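Local coordinates for adenylyltransferase thiF (Escherichia coli, PDB 1ZUD), which catalyses the ATP-dependent adenylation of the C-terminal glycine carboxylate of the sulfur carrier protein ThiS, a step in making the thiazole of thiamin, at the interface of chains A and C and the interface of chains A and B. Numbering follows the deposited sequence. Chains: chain A/B, Adenylyltransferase thiF; chain C, ThiS protein.

Contacts 1 and 3 are neighbouring patches of one ThiF–ThiS interface: the centres of their C-alpha atoms lie about 9 Å apart, and C:Ile40, in strand 39-40 of ThiS, belongs to both. Contact 3 is a hydrophobic patch in which strands 218-223 and 228-233 and residues 173-174 of ThiF meet ThiS; contact 1 is a more polar flank, on the chain after the second strand. Contact 2, in the two-fold ThiF homodimer, is built on helix 191-210 of both subunits, with helix 40-49 of chain A; its C-alpha centre is about 31 Å from that of contact 1 and 25 Å from that of contact 3. In these patches dimerisation and carrier docking use separate surfaces of chain A.

Contact 1: the interface of chains A and C. Residues chain A 235-237; chain C 39-40, 42, 44-45.
A:Arg235 lies across C:Pro42, where ThiF, an adenylating enzyme of the HesA/MoeB/ThiF family, docks its ubiquitin-like carrier ThiS. The close-packed part centres on the proline ring. Its CG sits 3.7 Å from the backbone carbonyl O of A:Arg236, while the methylenes of A:Arg235 cross the ring at about a right angle, CG to CG of C:Pro42 at 4.0 Å. On the other flank, the methyl CB of A:Ala237 meets CB of the same proline at 3.9 Å. Proline suits this place because its compact, rigid ring offers carbon to both neighbours, and alanine because its short side chain lets the backbones come near.

The aliphatic stem of A:Arg235 also runs past strand 39-40, with CB 3.5 Å from the carbonyl O of C:Ile40. With CG opposite the backbone N (chi1 179°) and the chain extended as far as NE, the arginine carries its guanidinium beyond the proline to C:Gln45.

Here the fit is looser and more polar. The amide of C:Gln45 approaches one guanidinium face near its rim, its plane turned 89° from that of the arginine. Its OE1 is 3.2 Å from NH1 of A:Arg235, a polar approach from over the guanidinium face that does not amount to a clear hydrogen bond. The C:Gln39 amide is more distant, NE2 standing 3.9 Å from CD of A:Arg235. The carboxylate oxygen OE1 of C:Glu44 lies 3.8 Å from CB of A:Ala237.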
loop_
_atom_site.group_PDB
_atom_site.type_symbol
_atom_site.label_atom_id
_atom_site.label_comp_id
_atom_site.label_asym_id
_atom_site.label_seq_id
_atom_site.Cartn_x
_atom_site.Cartn_y
_atom_site.Cartn_z
ATOM N N ARG A 235 9.582 -15.261 15.153
ATOM C CA ARG A 235 10.257 -15.863 16.315
ATOM C C ARG A 235 11.535 -16.553 15.818
ATOM O O ARG A 235 11.528 -17.231 14.790
ATOM C CB ARG A 235 9.294 -16.873 16.965
ATOM C CG ARG A 235 9.841 -17.612 18.180
ATOM C CD ARG A 235 8.707 -18.095 19.108
ATOM N NE ARG A 235 9.235 -18.689 20.342
ATOM C CZ ARG A 235 8.674 -19.723 20.979
ATOM N NH1 ARG A 235 7.557 -20.280 20.509
ATOM N NH2 ARG A 235 9.253 -20.232 22.065
ATOM N N ARG A 236 12.657 -16.377 16.501
ATOM C CA ARG A 236 13.846 -17.052 15.955
ATOM C C ARG A 236 13.776 -18.570 16.269
ATOM O O ARG A 236 13.145 -18.987 17.240
ATOM C CB ARG A 236 15.121 -16.396 16.503
ATOM C CG ARG A 236 15.290 -16.506 17.951
ATOM C CD ARG A 236 16.538 -15.713 18.336
ATOM N NE ARG A 236 16.792 -15.934 19.748
ATOM C CZ ARG A 236 16.272 -15.202 20.729
ATOM N NH1 ARG A 236 15.495 -14.171 20.443
ATOM N NH2 ARG A 236 16.467 -15.549 22.003
ATOM N N ALA A 237 14.317 -19.369 15.361
ATOM C CA ALA A 237 14.364 -20.812 15.462
ATOM C C ALA A 237 15.749 -21.167 16.046
ATOM O O ALA A 237 16.803 -20.852 15.453
ATOM C CB ALA A 237 14.202 -21.428 14.078
ATOM N N GLN C 39 1.706 -15.222 17.029
ATOM C CA GLN C 39 3.137 -15.353 17.083
ATOM C C GLN C 39 3.535 -16.620 16.358
ATOM O O GLN C 39 2.958 -17.685 16.576
ATOM C CB GLN C 39 3.629 -15.377 18.528
ATOM C CG GLN C 39 5.145 -15.479 18.587
ATOM C CD GLN C 39 5.637 -15.351 20.008
ATOM O OE1 GLN C 39 4.937 -15.762 20.955
ATOM N NE2 GLN C 39 6.838 -14.796 20.178
ATOM N N ILE C 40 4.522 -16.506 15.474
ATOM C CA ILE C 40 4.968 -17.630 14.693
ATOM C C ILE C 40 5.507 -18.687 15.637
ATOM O O ILE C 40 6.099 -18.333 16.668
ATOM C CB ILE C 40 6.151 -17.219 13.711
ATOM C CG1 ILE C 40 5.651 -16.244 12.627
ATOM C CG2 ILE C 40 6.792 -18.477 13.117
ATOM C CD1 ILE C 40 4.547 -16.791 11.757
ATOM N N PRO C 42 8.099 -21.662 15.272
ATOM C CA PRO C 42 9.021 -22.277 14.304
ATOM C C PRO C 42 8.675 -23.744 14.038
ATOM O O PRO C 42 8.274 -24.492 14.958
ATOM C CB PRO C 42 10.412 -22.073 14.953
ATOM C CG PRO C 42 10.205 -20.771 15.786
ATOM C CD PRO C 42 8.838 -21.055 16.398
ATOM N N GLU C 44 10.411 -26.365 13.573
ATOM C CA GLU C 44 11.155 -27.314 14.366
ATOM C C GLU C 44 10.535 -27.506 15.750
ATOM O O GLU C 44 10.916 -28.432 16.486
ATOM C CB GLU C 44 12.638 -26.872 14.474
ATOM C CG GLU C 44 12.908 -25.561 15.235
ATOM C CD GLU C 44 14.390 -25.135 15.218
ATOM O OE1 GLU C 44 14.862 -24.516 16.198
ATOM O OE2 GLU C 44 15.083 -25.399 14.218
ATOM N N GLN C 45 9.574 -26.668 16.115
ATOM C CA GLN C 45 8.955 -26.827 17.424
ATOM C C GLN C 45 7.574 -27.500 17.386
ATOM O O GLN C 45 6.942 -27.731 18.439
ATOM C CB GLN C 45 8.843 -25.466 18.138
ATOM C CG GLN C 45 10.188 -24.808 18.514
ATOM C CD GLN C 45 10.031 -23.344 18.981
ATOM O OE1 GLN C 45 9.102 -23.012 19.732
ATOM N NE2 GLN C 45 10.949 -22.472 18.551
#

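Contact 2: the interface of chains A and B. Residues chain A 46, 199, 202, 206; chain B 70, 191-192, 195.
A:Tyr46 and B:Pro192 pack together in the homodimer of ThiF, a member of the HesA/MoeB/ThiF family. Apolar packing centres on the proline, which is well tolerated in the first turn of helix 191-210 of chain B and presents a compact, rigid ring. Its CA lies 3.9 Å above one face of the tyrosine ring, toward the rim, and the two side chains run antiparallel alongside each other. From chain A's own helix 191-210, CD1 of A:Ile206 comes tip to tip with CG of B:Pro192 at 3.6 Å, and the methyl CG2 of A:Thr199 reaches the proline CA at the same distance, chi1 of -57° setting OG1 beside the backbone N instead. Between them A:Ala202 offers its short CB, 4.0 Å from CG of B:Pro192.

Glycine backbone also meets the ring. CE2 of A:Tyr46 lies 3.4 Å from the carbonyl O of B:Gly191, and CZ stands 3.8 Å from CA of B:Gly195, whose lack of a side chain permits this approach.

A polar link runs through water. Tyrosine adds to its flat apolar ring a hydroxyl, whose OH is 2.7 Å from water 1, in the ring plane at its edge. This water is 2.6 Å from the backbone O of B:Arg70, an ATP-binding residue, and may thereby couple the dimer contact to the nucleotide site.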
loop_
_atom_site.group_PDB
_atom_site.type_symbol
_atom_site.label_atom_id
_atom_site.label_comp_id
_atom_site.label_asym_id
_atom_site.label_seq_id
_atom_site.Cartn_x
_atom_site.Cartn_y
_atom_site.Cartn_z
ATOM N N TYR A 46 10.329 5.234 -5.590
ATOM C CA TYR A 46 10.094 6.014 -4.405
ATOM C C TYR A 46 11.365 6.321 -3.701
ATOM O O TYR A 46 11.528 7.389 -3.163
ATOM C CB TYR A 46 9.102 5.274 -3.461
ATOM C CG TYR A 46 7.670 5.439 -3.964
ATOM C CD1 TYR A 46 7.038 4.429 -4.624
ATOM C CD2 TYR A 46 7.000 6.658 -3.811
ATOM C CE1 TYR A 46 5.716 4.586 -5.134
ATOM C CE2 TYR A 46 5.703 6.851 -4.311
ATOM C CZ TYR A 46 5.059 5.802 -4.967
ATOM O OH TYR A 46 3.763 5.979 -5.461
ATOM N N THR A 199 6.085 -0.781 -2.666
ATOM C CA THR A 199 6.044 0.593 -2.156
ATOM C C THR A 199 6.226 0.578 -0.651
ATOM O O THR A 199 6.902 1.452 -0.090
ATOM C CB THR A 199 4.714 1.293 -2.535
ATOM O OG1 THR A 199 4.576 1.265 -3.961
ATOM C CG2 THR A 199 4.707 2.745 -2.069
ATOM N N ALA A 202 9.757 0.344 0.256
ATOM C CA ALA A 202 10.425 1.644 0.195
ATOM C C ALA A 202 10.131 2.430 1.483
ATOM O O ALA A 202 10.986 3.104 2.041
ATOM C CB ALA A 202 9.951 2.489 -1.036
ATOM N N ILE A 206 12.975 3.965 4.137
ATOM C CA ILE A 206 13.114 5.371 4.488
ATOM C C ILE A 206 13.135 5.558 5.977
ATOM O O ILE A 206 13.900 6.363 6.508
ATOM C CB ILE A 206 11.964 6.228 3.830
ATOM C CG1 ILE A 206 12.217 6.309 2.317
ATOM C CG2 ILE A 206 11.812 7.620 4.530
ATOM C CD1 ILE A 206 10.982 6.764 1.470
ATOM N N ARG B 70 7.182 12.468 -4.924
ATOM C CA ARG B 70 6.071 11.501 -4.743
ATOM C C ARG B 70 5.230 11.255 -5.963
ATOM O O ARG B 70 4.419 10.338 -5.986
ATOM C CB ARG B 70 5.145 11.962 -3.572
ATOM C CG ARG B 70 4.440 13.282 -3.804
ATOM C CD ARG B 70 3.954 13.949 -2.511
ATOM N NE ARG B 70 3.454 15.301 -2.794
ATOM C CZ ARG B 70 4.244 16.304 -3.155
ATOM N NH1 ARG B 70 5.564 16.110 -3.240
ATOM N NH2 ARG B 70 3.722 17.475 -3.502
ATOM N N GLY B 191 6.579 9.989 0.537
ATOM C CA GLY B 191 6.270 9.514 -0.775
ATOM C C GLY B 191 5.517 8.207 -0.841
ATOM O O GLY B 191 4.412 8.138 -1.386
ATOM N N PRO B 192 6.099 7.145 -0.281
ATOM C CA PRO B 192 5.452 5.832 -0.311
ATOM C C PRO B 192 4.168 5.758 0.496
ATOM O O PRO B 192 3.406 4.853 0.305
ATOM C CB PRO B 192 6.515 4.886 0.267
ATOM C CG PRO B 192 7.830 5.621 0.129
ATOM C CD PRO B 192 7.492 7.079 0.225
ATOM N N GLY B 195 1.721 7.100 -1.921
ATOM C CA GLY B 195 1.796 6.131 -3.019
ATOM C C GLY B 195 1.018 4.845 -2.696
ATOM O O GLY B 195 0.305 4.327 -3.576
HETATM O O HOH W 1 2.835 8.512 -5.133
#

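Contact 3: the interface of chains A and C. Residues chain A 173-174, 219, 221, 232; chain C 35, 40, 58, 60.
The hydrophobic patch of ThiS, on the beta-sheet of its ubiquitin-like fold, docks here against strands 218-223 and 228-233, helix 170-173 and the residue after it in ThiF, with C:Phe60 projecting into a pocket of leucines and a tryptophan. Its rotamer (chi1 55°) turns the ring out from strand 56-61, so that its end meets the ThiF leucines. CD1 of A:Leu221 lies over the centre of one ring face, 4.1 Å above the plane. Toward the outer end, on the same side of the plane, two leucines reach back against the phenylalanine: CD2 of A:Leu219 touches CE2 of C:Phe60 at 3.7 Å, and CD1 of A:Leu232 touches CE1 at 3.7 Å. On the other side the indole of A:Trp174 crosses at about a right angle, CH2 to CE2 of C:Phe60 at 3.9 Å. Branched leucines suit the pocket because each can turn one methyl to the ring.

A:Leu232 uses its second branch as well, CD2 meeting CD1 of C:Leu58 at 3.7 Å. The CD1 methyl of C:Ile40 lies in the phenylalanine plane at its edge and meets CD1 of A:Leu173 at 4.1 Å.

C:Leu58 and C:Phe60 belong to strand 56-61, the last before the C-terminal tail with the glycine to be adenylated, so this patch probably helps orient that tail toward the active site.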
loop_
_atom_site.group_PDB
_atom_site.type_symbol
_atom_site.label_atom_id
_atom_site.label_comp_id
_atom_site.label_asym_id
_atom_site.label_seq_id
_atom_site.Cartn_x
_atom_site.Cartn_y
_atom_site.Cartn_z
ATOM N N LEU A 173 11.841 -18.476 9.459
ATOM C CA LEU A 173 10.415 -18.552 9.066
ATOM C C LEU A 173 10.185 -19.641 8.012
ATOM O O LEU A 173 9.228 -20.407 8.085
ATOM C CB LEU A 173 9.926 -17.202 8.487
ATOM C CG LEU A 173 8.509 -17.188 7.914
ATOM C CD1 LEU A 173 7.496 -17.580 9.009
ATOM C CD2 LEU A 173 8.204 -15.769 7.395
ATOM N N TRP A 174 11.069 -19.701 7.026
ATOM C CA TRP A 174 10.931 -20.663 5.952
ATOM C C TRP A 174 12.169 -21.553 5.952
ATOM O O TRP A 174 13.202 -21.235 5.344
ATOM C CB TRP A 174 10.788 -19.934 4.616
ATOM C CG TRP A 174 9.623 -18.993 4.555
ATOM C CD1 TRP A 174 9.683 -17.650 4.360
ATOM C CD2 TRP A 174 8.216 -19.305 4.765
ATOM N NE1 TRP A 174 8.427 -17.100 4.446
ATOM C CE2 TRP A 174 7.509 -18.089 4.691
ATOM C CE3 TRP A 174 7.500 -20.489 5.011
ATOM C CZ2 TRP A 174 6.103 -18.017 4.846
ATOM C CZ3 TRP A 174 6.087 -20.418 5.176
ATOM C CH2 TRP A 174 5.419 -19.195 5.090
ATOM N N LEU A 219 5.784 -10.251 10.634
ATOM C CA LEU A 219 5.430 -10.598 9.276
ATOM C C LEU A 219 4.074 -9.939 9.019
ATOM O O LEU A 219 3.111 -10.152 9.803
ATOM C CB LEU A 219 5.291 -12.106 9.136
ATOM C CG LEU A 219 4.765 -12.690 7.814
ATOM C CD1 LEU A 219 5.815 -12.467 6.686
ATOM C CD2 LEU A 219 4.537 -14.216 8.000
ATOM N N LEU A 221 0.891 -9.613 6.595
ATOM C CA LEU A 221 0.233 -10.309 5.506
ATOM C C LEU A 221 -0.943 -9.496 4.969
ATOM O O LEU A 221 -1.767 -8.978 5.733
ATOM C CB LEU A 221 -0.277 -11.687 5.971
ATOM C CG LEU A 221 0.764 -12.643 6.602
ATOM C CD1 LEU A 221 0.109 -13.896 7.095
ATOM C CD2 LEU A 221 1.794 -13.052 5.553
ATOM N N LEU A 232 1.945 -10.616 12.382
ATOM C CA LEU A 232 2.335 -11.711 13.216
ATOM C C LEU A 232 3.756 -11.486 13.669
ATOM O O LEU A 232 4.636 -11.124 12.856
ATOM C CB LEU A 232 2.264 -13.033 12.447
ATOM C CG LEU A 232 0.923 -13.338 11.738
ATOM C CD1 LEU A 232 1.040 -14.593 10.874
ATOM C CD2 LEU A 232 -0.210 -13.522 12.823
ATOM N N ALA C 35 1.169 -19.853 13.098
ATOM C CA ALA C 35 1.229 -18.946 14.216
ATOM C C ALA C 35 0.178 -19.361 15.223
ATOM O O ALA C 35 -0.825 -19.947 14.851
ATOM C CB ALA C 35 0.970 -17.517 13.795
ATOM N N ILE C 40 4.522 -16.506 15.474
ATOM C CA ILE C 40 4.968 -17.630 14.693
ATOM C C ILE C 40 5.507 -18.687 15.637
ATOM O O ILE C 40 6.099 -18.333 16.668
ATOM C CB ILE C 40 6.151 -17.219 13.711
ATOM C CG1 ILE C 40 5.651 -16.244 12.627
ATOM C CG2 ILE C 40 6.792 -18.477 13.117
ATOM C CD1 ILE C 40 4.547 -16.791 11.757
ATOM N N LEU C 58 -3.056 -20.179 13.054
ATOM C CA LEU C 58 -3.032 -19.781 11.648
ATOM C C LEU C 58 -2.055 -20.668 10.935
ATOM O O LEU C 58 -0.950 -20.887 11.427
ATOM C CB LEU C 58 -2.586 -18.326 11.482
ATOM C CG LEU C 58 -3.528 -17.291 12.088
ATOM C CD1 LEU C 58 -2.908 -15.908 11.881
ATOM C CD2 LEU C 58 -4.940 -17.371 11.440
ATOM N N PHE C 60 -0.590 -20.957 7.021
ATOM C CA PHE C 60 -0.540 -20.302 5.699
ATOM C C PHE C 60 0.710 -20.704 4.900
ATOM O O PHE C 60 1.663 -21.214 5.452
ATOM C CB PHE C 60 -0.592 -18.751 5.856
ATOM C CG PHE C 60 0.472 -18.185 6.752
ATOM C CD1 PHE C 60 0.314 -18.212 8.141
ATOM C CD2 PHE C 60 1.666 -17.693 6.212
ATOM C CE1 PHE C 60 1.308 -17.772 8.972
ATOM C CE2 PHE C 60 2.684 -17.240 7.050
ATOM C CZ PHE C 60 2.506 -17.279 8.422
#